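Local structure of chitin binding domain (Burkholderia pseudomallei, 3UAM) at residues E96-A101 and D139-L144; H106-G111 and I211-A216. The protein probably binds chitin or a related polysaccharide and, as an AA10-family lytic polysaccharide monooxygenase, may cleave it oxidatively. One frame throughout, in Å; residues are numbered along the deposited sequence.

In the fold
Both contacts involve the chain around helix 98-101 and strand 106-108, which follow each other in sequence; each pairs with a later part of the chain. Interaction 1 sets the start of the helix against a loop turn at the surface, whereas interaction 2 adds the short strand to strand 205-215 of the mixed sheet. Their centres lie about 17 Å apart and their nearest atoms about 6 Å, so they do not touch. Shared neighbours relate them: Tyr191 of strand 190-200 meets Asp98 and Thr140 of interaction 1 and hydrogen-bonds Asp212 of interaction 2, and Trp103 hydrogen-bonds Glu96 and Asp98 and touches Asp212. Neither contact includes a metal or bound ligand.

Interaction 1: E96-A101 and D139-L144; sequences EPDSVA and DTQARL
Pro97 and Ser99 meet Gln141 and Arg143 in a surface contact between a helix start and a type I beta turn, in a domain of the lytic polysaccharide monooxygenase family. The turn, Asp139 to Ala142, belongs to the loop between strands 126-133 and 155-158. Pro97 occupies the N-cap position of helix 98-101; its CB touches Gln141 O at 3.2 Å, while its CD lies over one face of the Arg143 guanidinium, 4.0 Å from NE. Beside it, the Glu96 and Arg143 side chains run next to each other and point the same way. Glu96 OE1 and Arg143 NH2 form a salt bridge at 3.2 Å; the carboxylate and guanidinium planes are 72° apart, and OE1 lies well out of the guanidinium plane, so the attraction is between charges, with no N-H aimed at the oxygen. A bend at chi2 (-60°) places Gln141 CD near Ser99. Thr140 OG1 accepts from Gln141 NE2 at 3.1 Å in the amide plane, steadying that group. NE2 also makes a weak bond to Asp98 OD2, the carboxylate turned 88° from the amide; Asp98 OD1 has a salt bridge with Lys105. One water accepts from Asp98 N and donates to Thr140 O and, at 2.6 Å, to Ala142 O.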
loop_
_atom_site.group_PDB
_atom_site.type_symbol
_atom_site.label_atom_id
_atom_site.label_comp_id
_atom_site.label_asym_id
_atom_site.label_seq_id
_atom_site.Cartn_x
_atom_site.Cartn_y
_atom_site.Cartn_z
ATOM N N GLU A 96 11.958 9.905 -1.525
ATOM C CA GLU A 96 12.791 10.781 -0.749
ATOM C C GLU A 96 12.510 10.602 0.747
ATOM O O GLU A 96 11.383 10.410 1.159
ATOM C CB GLU A 96 12.594 12.241 -1.164
ATOM C CG GLU A 96 13.060 12.526 -2.577
ATOM C CD GLU A 96 14.559 12.343 -2.777
ATOM O OE1 GLU A 96 15.355 12.471 -1.811
ATOM O OE2 GLU A 96 14.940 12.096 -3.936
ATOM N N PRO A 97 13.557 10.683 1.565
ATOM C CA PRO A 97 13.372 10.607 2.998
ATOM C C PRO A 97 12.720 11.863 3.513
ATOM O O PRO A 97 12.827 12.926 2.873
ATOM C CB PRO A 97 14.808 10.517 3.526
ATOM C CG PRO A 97 15.600 11.293 2.538
ATOM C CD PRO A 97 14.939 11.043 1.203
ATOM N N ASP A 98 12.108 11.763 4.686
ATOM C CA ASP A 98 11.440 12.910 5.304
ATOM C C ASP A 98 12.429 14.044 5.642
ATOM O O ASP A 98 12.068 15.233 5.637
ATOM C CB ASP A 98 10.673 12.465 6.535
ATOM C CG ASP A 98 9.853 13.574 7.129
ATOM O OD1 ASP A 98 8.926 14.036 6.448
ATOM O OD2 ASP A 98 10.147 13.963 8.269
ATOM N N SER A 99 13.687 13.694 5.882
ATOM C CA SER A 99 14.743 14.704 6.050
ATOM C C SER A 99 14.799 15.751 4.913
ATOM O O SER A 99 15.249 16.854 5.112
ATOM C CB SER A 99 16.117 14.018 6.144
ATOM O OG SER A 99 16.466 13.352 4.933
ATOM N N VAL A 100 14.347 15.365 3.732
ATOM C CA VAL A 100 14.459 16.130 2.505
ATOM C C VAL A 100 13.069 16.551 1.972
ATOM O O VAL A 100 12.915 17.645 1.442
ATOM C CB VAL A 100 15.200 15.241 1.472
ATOM C CG1 VAL A 100 14.610 15.354 0.070
ATOM C CG2 VAL A 100 16.697 15.528 1.521
ATOM N N ALA A 101 12.059 15.701 2.150
ATOM C CA ALA A 101 10.730 15.925 1.576
ATOM C C ALA A 101 9.766 16.616 2.542
ATOM O O ALA A 101 8.857 17.303 2.100
ATOM C CB ALA A 101 10.126 14.596 1.127
ATOM N N ASP A 139 13.908 4.728 12.395
ATOM C CA ASP A 139 14.722 5.885 11.977
ATOM C C ASP A 139 13.897 6.727 11.009
ATOM O O ASP A 139 13.915 6.516 9.802
ATOM C CB ASP A 139 16.019 5.397 11.303
ATOM C CG ASP A 139 16.910 6.534 10.802
ATOM O OD1 ASP A 139 16.690 7.734 11.119
ATOM O OD2 ASP A 139 17.854 6.196 10.061
ATOM N N THR A 140 13.181 7.690 11.554
ATOM C CA THR A 140 12.157 8.394 10.780
ATOM C C THR A 140 12.711 9.253 9.665
ATOM O O THR A 140 11.957 9.678 8.820
ATOM C CB THR A 140 11.298 9.325 11.671
ATOM O OG1 THR A 140 12.079 10.461 12.037
ATOM C CG2 THR A 140 10.788 8.579 12.938
ATOM N N GLN A 141 14.004 9.547 9.692
ATOM C CA GLN A 141 14.635 10.371 8.671
ATOM C C GLN A 141 15.252 9.566 7.498
ATOM O O GLN A 141 15.803 10.151 6.568
ATOM C CB GLN A 141 15.684 11.258 9.337
ATOM C CG GLN A 141 15.077 12.155 10.418
ATOM C CD GLN A 141 13.999 13.081 9.851
ATOM O OE1 GLN A 141 14.317 14.063 9.215
ATOM N NE2 GLN A 141 12.717 12.746 10.061
ATOM N N ALA A 142 15.122 8.245 7.521
ATOM C CA ALA A 142 15.714 7.398 6.489
ATOM C C ALA A 142 14.731 7.135 5.343
ATOM O O ALA A 142 13.542 7.334 5.486
ATOM C CB ALA A 142 16.149 6.074 7.093
ATOM N N ARG A 143 15.242 6.649 4.218
ATOM C CA ARG A 143 14.374 6.136 3.169
ATOM C C ARG A 143 13.736 4.879 3.727
ATOM O O ARG A 143 14.361 4.183 4.512
ATOM C CB ARG A 143 15.151 5.841 1.898
ATOM C CG ARG A 143 15.660 7.111 1.230
ATOM C CD ARG A 143 16.416 6.806 -0.034
ATOM N NE ARG A 143 16.893 8.058 -0.594
ATOM C CZ ARG A 143 16.539 8.572 -1.769
ATOM N NH1 ARG A 143 15.711 7.914 -2.603
ATOM N NH2 ARG A 143 17.065 9.744 -2.126
ATOM N N LEU A 144 12.496 4.618 3.339
ATOM C CA LEU A 144 11.702 3.542 3.935
ATOM C C LEU A 144 12.323 2.202 3.595
ATOM O O LEU A 144 12.730 1.982 2.464
ATOM C CB LEU A 144 10.265 3.566 3.408
ATOM C CG LEU A 144 9.442 4.809 3.704
ATOM C CD1 LEU A 144 8.067 4.712 3.067
ATOM C CD2 LEU A 144 9.305 4.948 5.195
HETATM O O HOH W 1 13.933 9.443 -5.064
HETATM O O HOH W 2 11.996 9.317 6.118
HETATM O O HOH W 3 18.005 11.311 5.793
#

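Interaction 2: H106-G111 and I211-A216; sequences HAVRSG and IDLNFA
A methyl of Val108 sits over one face of the Phe215 ring in a parallel beta pairing that joins short strand 106-108 to the end of strand 205-215, within a domain consistent with the beta-sandwich fold of AA10 enzymes. Val108 CG2 stands over the centre of the phenyl ring, 3.7 Å from the centroid and only 6° off the ring normal, a clear CH-pi contact. Its chi1 of -67° puts CG1 anti to the carbonyl carbon and leaves CG2 between the backbone N and the carbonyl carbon, where it faces the ring. The same methyl reaches Leu213 CB at 3.9 Å, so Val108 bridges two neighbours on one face of the sheet. The ring edge is used differently: Ser110 N lies near its plane, 3.7 Å from Phe215 CD2.

His106 points to this same face, and its imidazole crosses the Ile211 side chain obliquely, CD2 to Ile211 CG2 at 3.8 Å. Its NE2 is satisfied by Glu28 O, and the ring meets that of Tyr33 with the planes about 20° apart. Across the sheet, Ala107 and Asn214 direct their CB atoms to the other face.

Four backbone hydrogen bonds fix the register of His106 with Leu213 and Val108 with Phe215. His106 and Val108 each bond through N and O to the residues flanking their register partner, the usual pattern of parallel strands. Beyond the strand, a water accepts from Ser110 N and donates to Ala216 O of the C-terminal carboxylate at 2.6 Å, and the last backbone bond runs from Ala216 N to Val108 O at 2.9 Å.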
loop_
_atom_site.group_PDB
_atom_site.type_symbol
_atom_site.label_atom_id
_atom_site.label_comp_id
_atom_site.label_asym_id
_atom_site.label_seq_id
_atom_site.Cartn_x
_atom_site.Cartn_y
_atom_site.Cartn_z
ATOM N N HIS A 106 -0.703 13.320 8.508
ATOM C CA HIS A 106 -2.023 13.383 9.136
ATOM C C HIS A 106 -1.911 13.361 10.646
ATOM O O HIS A 106 -1.276 12.452 11.219
ATOM C CB HIS A 106 -2.899 12.207 8.671
ATOM C CG HIS A 106 -3.179 12.215 7.202
ATOM N ND1 HIS A 106 -4.106 13.004 6.659
ATOM C CD2 HIS A 106 -2.568 11.528 6.139
ATOM C CE1 HIS A 106 -4.123 12.833 5.327
ATOM N NE2 HIS A 106 -3.179 11.922 5.007
ATOM N N ALA A 107 -2.541 14.334 11.300
ATOM C CA ALA A 107 -2.544 14.405 12.765
ATOM C C ALA A 107 -3.393 13.259 13.311
ATOM O O ALA A 107 -4.593 13.231 13.071
ATOM C CB ALA A 107 -3.082 15.756 13.258
ATOM N N VAL A 108 -2.774 12.306 14.005
ATOM C CA VAL A 108 -3.525 11.165 14.575
ATOM C C VAL A 108 -3.137 10.905 16.037
ATOM O O VAL A 108 -2.212 11.530 16.563
ATOM C CB VAL A 108 -3.366 9.878 13.743
ATOM C CG1 VAL A 108 -4.039 10.037 12.369
ATOM C CG2 VAL A 108 -1.895 9.494 13.596
ATOM N N ARG A 109 -3.868 10.000 16.670
ATOM C CA ARG A 109 -3.682 9.637 18.069
ATOM C C ARG A 109 -3.690 8.124 18.262
ATOM O O ARG A 109 -4.383 7.385 17.536
ATOM C CB ARG A 109 -4.816 10.234 18.907
ATOM C CG ARG A 109 -4.921 11.741 18.844
ATOM C CD ARG A 109 -6.076 12.219 19.710
ATOM N NE ARG A 109 -5.780 12.012 21.120
ATOM C CZ ARG A 109 -5.012 12.810 21.857
ATOM N NH1 ARG A 109 -4.465 13.890 21.343
ATOM N NH2 ARG A 109 -4.787 12.521 23.122
ATOM N N SER A 110 -2.917 7.662 19.242
ATOM C CA SER A 110 -2.928 6.252 19.627
ATOM C C SER A 110 -4.359 5.767 19.866
ATOM O O SER A 110 -5.149 6.457 20.507
ATOM C CB SER A 110 -2.098 6.053 20.889
ATOM O OG SER A 110 -0.753 6.422 20.645
ATOM N N GLY A 111 -4.686 4.597 19.314
ATOM C CA GLY A 111 -5.998 3.974 19.506
ATOM C C GLY A 111 -7.100 4.431 18.546
ATOM O O GLY A 111 -8.115 3.746 18.375
ATOM N N ILE A 211 1.053 6.220 3.626
ATOM C CA ILE A 211 0.267 7.254 4.274
ATOM C C ILE A 211 1.078 7.737 5.454
ATOM O O ILE A 211 1.533 6.920 6.285
ATOM C CB ILE A 211 -1.073 6.724 4.835
ATOM C CG1 ILE A 211 -1.877 6.046 3.735
ATOM C CG2 ILE A 211 -1.874 7.871 5.436
ATOM C CD1 ILE A 211 -3.007 5.178 4.240
ATOM N N ASP A 212 1.282 9.046 5.504
ATOM C CA ASP A 212 2.167 9.637 6.485
ATOM C C ASP A 212 1.361 10.149 7.665
ATOM O O ASP A 212 0.414 10.891 7.484
ATOM C CB ASP A 212 2.948 10.784 5.855
ATOM C CG ASP A 212 3.967 10.306 4.841
ATOM O OD1 ASP A 212 4.917 9.546 5.217
ATOM O OD2 ASP A 212 3.826 10.726 3.660
ATOM N N LEU A 213 1.774 9.762 8.870
ATOM C CA LEU A 213 1.035 10.007 10.108
ATOM C C LEU A 213 1.910 10.709 11.150
ATOM O O LEU A 213 3.104 10.429 11.258
ATOM C CB LEU A 213 0.549 8.674 10.698
ATOM C CG LEU A 213 -0.290 7.763 9.789
ATOM C CD1 LEU A 213 -0.660 6.484 10.549
ATOM C CD2 LEU A 213 -1.535 8.457 9.251
ATOM N N ASN A 214 1.287 11.603 11.921
ATOM C CA ASN A 214 1.918 12.222 13.059
ATOM C C ASN A 214 1.084 11.975 14.311
ATOM O O ASN A 214 0.007 12.537 14.471
ATOM C CB ASN A 214 2.082 13.729 12.854
ATOM C CG ASN A 214 3.042 14.331 13.860
ATOM O OD1 ASN A 214 4.120 13.786 14.092
ATOM N ND2 ASN A 214 2.668 15.460 14.446
ATOM N N PHE A 215 1.601 11.124 15.189
ATOM C CA PHE A 215 0.885 10.728 16.389
ATOM C C PHE A 215 1.206 11.731 17.470
ATOM O O PHE A 215 2.379 12.051 17.702
ATOM C CB PHE A 215 1.332 9.340 16.861
ATOM C CG PHE A 215 0.710 8.193 16.100
ATOM C CD1 PHE A 215 1.229 7.788 14.890
ATOM C CD2 PHE A 215 -0.341 7.473 16.639
ATOM C CE1 PHE A 215 0.704 6.712 14.213
ATOM C CE2 PHE A 215 -0.887 6.388 15.962
ATOM C CZ PHE A 215 -0.358 6.007 14.752
ATOM N N ALA A 216 0.169 12.215 18.130
ATOM C CA ALA A 216 0.333 13.028 19.332
ATOM C C ALA A 216 1.288 12.317 20.332
ATOM O O ALA A 216 1.302 11.077 20.468
ATOM C CB ALA A 216 -1.033 13.306 19.969
ATOM O OXT ALA A 216 2.101 12.950 21.010
HETATM O O HOH W 4 -0.602 9.381 19.924
#